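Local atomic coordinates of MGS-MChE2 (PDB entry 5JD6), a protein that probably hydrolyses ester bonds, as an esterase of the alpha/beta hydrolase fold recovered from the metagenome of lagoon sediments. Residues A[115-119]-A[183-188]; A[37-42]-A[240-244]. One frame throughout, in Å; residues are numbered along the deposited sequence.

The two contacts sit on opposite sides of the chain's centre, with about 25 Å between their centres and about 7 Å between their nearest atoms, so they do not touch. Contact 1 (115-119 with 183-188) joins two loops beyond the ends of strand 108-113 and helix 169-181; contact 2 (37-42 with 240-244) brings an early helix against the last one. Contact 1 is tied to the probable active site, since Gly115 and Ser117 hydrogen-bond to the backbone of Ser91, the likely nucleophile of a Ser91-His231-Asp203 triad. Contact 2 comes near the probable nucleophile elbow (Gly89, Ser91, Gly93) through Phe241, whose side chain does not touch it.

Contact 1. Residues A[115-119]-A[183-188]; sequences GSSGL and NMAKDL
Gly118 and Met184 form the close part of this contact, where the two loops meet backbone to backbone. Met184 N donates to Gly118 O over 3.2 Å, with an N-H...O angle of 154°, and Met184 CB lies 3.4 Å from that same Gly118 O. There is little space for anything but glycine at 118: a beta carbon would come close to Met184 CG and be jammed against the carbonyl oxygen of Ser117. The Met184 chain bends at chi2 (-61°), which carries its sulfur away from 115-119, and the side chain packs on His95 and Leu99 of helix 92-103. Within 184-188, Met184 O accepts from both Asp187 N and Leu188 N, holding the segment in a tight helical turn. Leu188 belongs to this packed inner side too, buried against Leu98 of helix 92-103 and against Phe214 and Leu217 of helix 208-217.

Toward the outside the fit is looser. Leu119 is exposed, yet the end of its side chain comes back to 183-188, with CD2 3.6 Å from Ala185 CB, while Leu119 CD1 reaches Leu188 CD1 only at 4.3 Å. Partly exposed Asn183 borders the same side: its OD1 stands 3.2 Å from Gly118 O, two acceptors with no hydrogen bond between them, and the modelled turn of the Asn183 amide is therefore doubtful.

After Leu119 the chain is not modelled until 153, and it then runs through helices 160-164 and 169-181 before coming back at Asn183. The contact therefore closes the base of the excursion between strands 108-113 and 195-200, the place where alpha/beta hydrolases commonly insert their cap.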
loop_
_atom_site.group_PDB
_atom_site.type_symbol
_atom_site.label_atom_id
_atom_site.label_comp_id
_atom_site.label_asym_id
_atom_site.label_seq_id
_atom_site.Cartn_x
_atom_site.Cartn_y
_atom_site.Cartn_z
ATOM N N GLY A 115 1.404 8.435 1.820
ATOM C CA GLY A 115 2.417 8.337 2.855
ATOM C C GLY A 115 3.277 7.097 2.708
ATOM O O GLY A 115 3.434 6.331 3.655
ATOM N N SER A 116 3.825 6.887 1.517
ATOM C CA SER A 116 4.566 5.662 1.248
ATOM C C SER A 116 6.058 5.913 1.085
ATOM O O SER A 116 6.479 7.001 0.690
ATOM C CB SER A 116 4.022 4.971 -0.004
ATOM O OG SER A 116 4.604 5.509 -1.177
ATOM N N SER A 117 6.851 4.893 1.393
ATOM C CA SER A 117 8.292 4.953 1.201
ATOM C C SER A 117 8.649 4.564 -0.228
ATOM O O SER A 117 7.766 4.350 -1.060
ATOM C CB SER A 117 9.006 4.041 2.200
ATOM O OG SER A 117 8.456 2.736 2.174
ATOM N N GLY A 118 9.943 4.471 -0.510
ATOM C CA GLY A 118 10.406 4.154 -1.848
ATOM C C GLY A 118 11.173 5.303 -2.469
ATOM O O GLY A 118 11.588 5.231 -3.625
ATOM N N LEU A 119 11.354 6.370 -1.695
ATOM C CA LEU A 119 12.139 7.524 -2.128
ATOM C C LEU A 119 12.943 8.101 -0.967
ATOM O O LEU A 119 14.088 7.713 -0.739
ATOM C CB LEU A 119 11.233 8.604 -2.724
ATOM C CG LEU A 119 10.795 8.413 -4.178
ATOM C CD1 LEU A 119 9.931 9.577 -4.637
ATOM C CD2 LEU A 119 12.008 8.259 -5.078
ATOM N N ASN A 183 15.609 1.627 -4.641
ATOM C CA ASN A 183 15.038 2.954 -4.843
ATOM C C ASN A 183 14.167 2.997 -6.094
ATOM O O ASN A 183 14.479 2.356 -7.096
ATOM C CB ASN A 183 16.153 4.000 -4.939
ATOM C CG ASN A 183 15.659 5.409 -4.669
ATOM O OD1 ASN A 183 14.720 5.615 -3.902
ATOM N ND2 ASN A 183 16.296 6.388 -5.299
ATOM N N MET A 184 13.076 3.755 -6.033
ATOM C CA MET A 184 12.119 3.799 -7.134
ATOM C C MET A 184 12.361 4.964 -8.089
ATOM O O MET A 184 11.843 4.967 -9.204
ATOM C CB MET A 184 10.690 3.871 -6.589
ATOM C CG MET A 184 10.218 2.581 -5.946
ATOM S SD MET A 184 10.205 1.211 -7.119
ATOM C CE MET A 184 10.445 -0.174 -6.015
ATOM N N ALA A 185 13.158 5.936 -7.648
ATOM C CA ALA A 185 13.391 7.177 -8.392
ATOM C C ALA A 185 13.747 6.957 -9.862
ATOM O O ALA A 185 13.290 7.694 -10.735
ATOM C CB ALA A 185 14.486 7.986 -7.714
ATOM N N LYS A 186 14.559 5.940 -10.127
ATOM C CA LYS A 186 15.004 5.642 -11.483
ATOM C C LYS A 186 13.936 4.930 -12.314
ATOM O O LYS A 186 13.919 5.042 -13.540
ATOM C CB LYS A 186 16.274 4.792 -11.441
ATOM C CG LYS A 186 16.313 3.817 -10.277
ATOM C CD LYS A 186 17.111 2.572 -10.618
ATOM C CE LYS A 186 16.434 1.781 -11.727
ATOM N NZ LYS A 186 17.080 0.456 -11.942
ATOM N N ASP A 187 13.050 4.197 -11.645
ATOM C CA ASP A 187 12.048 3.390 -12.336
ATOM C C ASP A 187 10.766 4.168 -12.619
ATOM O O ASP A 187 10.029 3.853 -13.553
ATOM C CB ASP A 187 11.720 2.139 -11.518
ATOM C CG ASP A 187 12.946 1.302 -11.214
ATOM O OD1 ASP A 187 13.369 0.523 -12.094
ATOM O OD2 ASP A 187 13.486 1.424 -10.094
ATOM N N LEU A 188 10.510 5.186 -11.804
ATOM C CA LEU A 188 9.301 6.004 -11.925
ATOM C C LEU A 188 9.053 6.714 -13.273
ATOM O O LEU A 188 7.913 6.711 -13.737
ATOM C CB LEU A 188 9.286 7.057 -10.812
ATOM C CG LEU A 188 9.162 6.554 -9.374
ATOM C CD1 LEU A 188 9.119 7.724 -8.406
ATOM C CD2 LEU A 188 7.939 5.665 -9.207
#

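Contact 2. Residues A[37-42]-A[240-244]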
loop_
_atom_site.group_PDB
_atom_site.type_symbol
_atom_site.label_atom_id
_atom_site.label_comp_id
_atom_site.label_asym_id
_atom_site.label_seq_id
_atom_site.Cartn_x
_atom_site.Cartn_y
_atom_site.Cartn_z
ATOM N N GLY A 37 -11.987 2.940 7.313
ATOM C CA GLY A 37 -12.640 3.942 6.494
ATOM C C GLY A 37 -12.857 3.466 5.070
ATOM O O GLY A 37 -13.931 3.657 4.501
ATOM N N VAL A 38 -11.834 2.842 4.495
ATOM C CA VAL A 38 -11.925 2.322 3.135
ATOM C C VAL A 38 -12.834 1.093 3.082
ATOM O O VAL A 38 -13.617 0.928 2.144
ATOM C CB VAL A 38 -10.531 1.963 2.576
ATOM C CG1 VAL A 38 -10.645 1.365 1.179
ATOM C CG2 VAL A 38 -9.637 3.192 2.560
ATOM N N ILE A 39 -12.736 0.244 4.102
ATOM C CA ILE A 39 -13.526 -0.984 4.172
ATOM C C ILE A 39 -15.021 -0.695 4.346
ATOM O O ILE A 39 -15.860 -1.524 4.012
ATOM C CB ILE A 39 -13.051 -1.897 5.331
ATOM C CG1 ILE A 39 -11.540 -2.104 5.277
ATOM C CG2 ILE A 39 -13.738 -3.254 5.284
ATOM C CD1 ILE A 39 -10.957 -2.608 6.583
ATOM N N ASP A 40 -15.360 0.479 4.866
ATOM C CA ASP A 40 -16.767 0.813 5.079
ATOM C C ASP A 40 -17.368 1.570 3.900
ATOM O O ASP A 40 -18.564 1.465 3.630
ATOM C CB ASP A 40 -16.935 1.632 6.361
ATOM C CG ASP A 40 -16.931 0.771 7.608
ATOM O OD1 ASP A 40 -17.219 -0.439 7.496
ATOM O OD2 ASP A 40 -16.645 1.305 8.700
ATOM N N TYR A 41 -16.531 2.320 3.194
ATOM C CA TYR A 41 -17.002 3.213 2.142
ATOM C C TYR A 41 -17.145 2.526 0.782
ATOM O O TYR A 41 -18.243 2.428 0.239
ATOM C CB TYR A 41 -16.052 4.408 2.023
ATOM C CG TYR A 41 -16.478 5.455 1.020
ATOM C CD1 TYR A 41 -17.421 6.420 1.351
ATOM C CD2 TYR A 41 -15.926 5.489 -0.254
ATOM C CE1 TYR A 41 -17.809 7.383 0.437
ATOM C CE2 TYR A 41 -16.305 6.448 -1.174
ATOM C CZ TYR A 41 -17.247 7.393 -0.822
ATOM O OH TYR A 41 -17.627 8.347 -1.737
ATOM N N PHE A 42 -16.029 2.046 0.246
ATOM C CA PHE A 42 -15.971 1.574 -1.138
ATOM C C PHE A 42 -16.727 0.280 -1.491
ATOM O O PHE A 42 -17.179 0.141 -2.628
ATOM C CB PHE A 42 -14.505 1.426 -1.548
ATOM C CG PHE A 42 -13.805 2.741 -1.731
ATOM C CD1 PHE A 42 -13.788 3.364 -2.967
ATOM C CD2 PHE A 42 -13.194 3.371 -0.658
ATOM C CE1 PHE A 42 -13.156 4.582 -3.136
ATOM C CE2 PHE A 42 -12.560 4.590 -0.822
ATOM C CZ PHE A 42 -12.543 5.196 -2.062
ATOM N N GLU A 240 -12.146 12.517 4.088
ATOM C CA GLU A 240 -11.687 13.228 2.904
ATOM C C GLU A 240 -10.905 12.310 1.979
ATOM O O GLU A 240 -10.905 12.498 0.762
ATOM C CB GLU A 240 -10.829 14.427 3.305
ATOM C CG GLU A 240 -11.486 15.334 4.332
ATOM C CD GLU A 240 -10.629 16.533 4.685
ATOM O OE1 GLU A 240 -10.570 16.893 5.880
ATOM O OE2 GLU A 240 -10.014 17.116 3.768
ATOM N N PHE A 241 -10.237 11.319 2.560
ATOM C CA PHE A 241 -9.488 10.348 1.777
ATOM C C PHE A 241 -10.426 9.588 0.849
ATOM O O PHE A 241 -10.165 9.469 -0.349
ATOM C CB PHE A 241 -8.737 9.373 2.686
ATOM C CG PHE A 241 -7.812 8.451 1.946
ATOM C CD1 PHE A 241 -6.495 8.810 1.717
ATOM C CD2 PHE A 241 -8.261 7.228 1.471
ATOM C CE1 PHE A 241 -5.640 7.967 1.032
ATOM C CE2 PHE A 241 -7.413 6.378 0.785
ATOM C CZ PHE A 241 -6.100 6.749 0.566
ATOM N N ASN A 242 -11.519 9.081 1.410
ATOM C CA ASN A 242 -12.514 8.359 0.629
ATOM C C ASN A 242 -13.079 9.220 -0.490
ATOM O O ASN A 242 -13.201 8.769 -1.627
ATOM C CB ASN A 242 -13.648 7.861 1.527
ATOM C CG ASN A 242 -13.225 6.713 2.420
ATOM O OD1 ASN A 242 -12.313 5.957 2.088
ATOM N ND2 ASN A 242 -13.889 6.576 3.560
ATOM N N GLN A 243 -13.404 10.468 -0.165
ATOM C CA GLN A 243 -14.004 11.381 -1.132
ATOM C C GLN A 243 -13.022 11.750 -2.242
ATOM O O GLN A 243 -13.393 11.792 -3.417
ATOM C CB GLN A 243 -14.507 12.645 -0.433
ATOM C CG GLN A 243 -15.511 13.441 -1.250
ATOM C CD GLN A 243 -15.843 14.780 -0.624
ATOM O OE1 GLN A 243 -15.023 15.370 0.079
ATOM N NE2 GLN A 243 -17.054 15.265 -0.872
ATOM N N LEU A 244 -11.774 12.017 -1.867
ATOM C CA LEU A 244 -10.732 12.334 -2.841
ATOM C C LEU A 244 -10.472 11.152 -3.768
ATOM O O LEU A 244 -10.388 11.313 -4.986
ATOM C CB LEU A 244 -9.434 12.736 -2.137
ATOM C CG LEU A 244 -9.373 14.131 -1.512
ATOM C CD1 LEU A 244 -8.045 14.338 -0.801
ATOM C CD2 LEU A 244 -9.589 15.201 -2.568
#
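The Tyr41 ring and the Asn242 amide lie stacked, their planes 8° apart, with Asn242 CB over one face of the ring at 3.8 Å from its centroid in a CH-pi contact; Phe42 CG sits in plane at the ring's edge. Phe42 in turn has Tyr41 CD2 over one face; at its edge lie Val38 O, in plane, and Asn242 OD1, 3.2 Å from Phe42 CE2, with ring and amide steeply turned against each other. These residues join helix 36-41 to the C-terminal helix 238-252, the first and last helices of this alpha/beta hydrolase chain, whose local axes approach to 10.0 Å and cross at -53°.

Tyr41 can lay its ring along the Asn242 side chain because chi1 (-176°) swings CG to the far side from the backbone N, and its hydroxyl bonds to His246 ND1. Val38 CG2 meets Phe241 CE2 at 4.3 Å. An alanine in place of Asn242 has no amide, which is likely to leave Gly37 O without its bond from helix 238-252 and the Tyr41 ring without its stacked partner. Asn242 ND2 stands 3.1 Å from Gly37 O, above the carbonyl plane, and Tyr41 N reaches that oxygen from the opposite face.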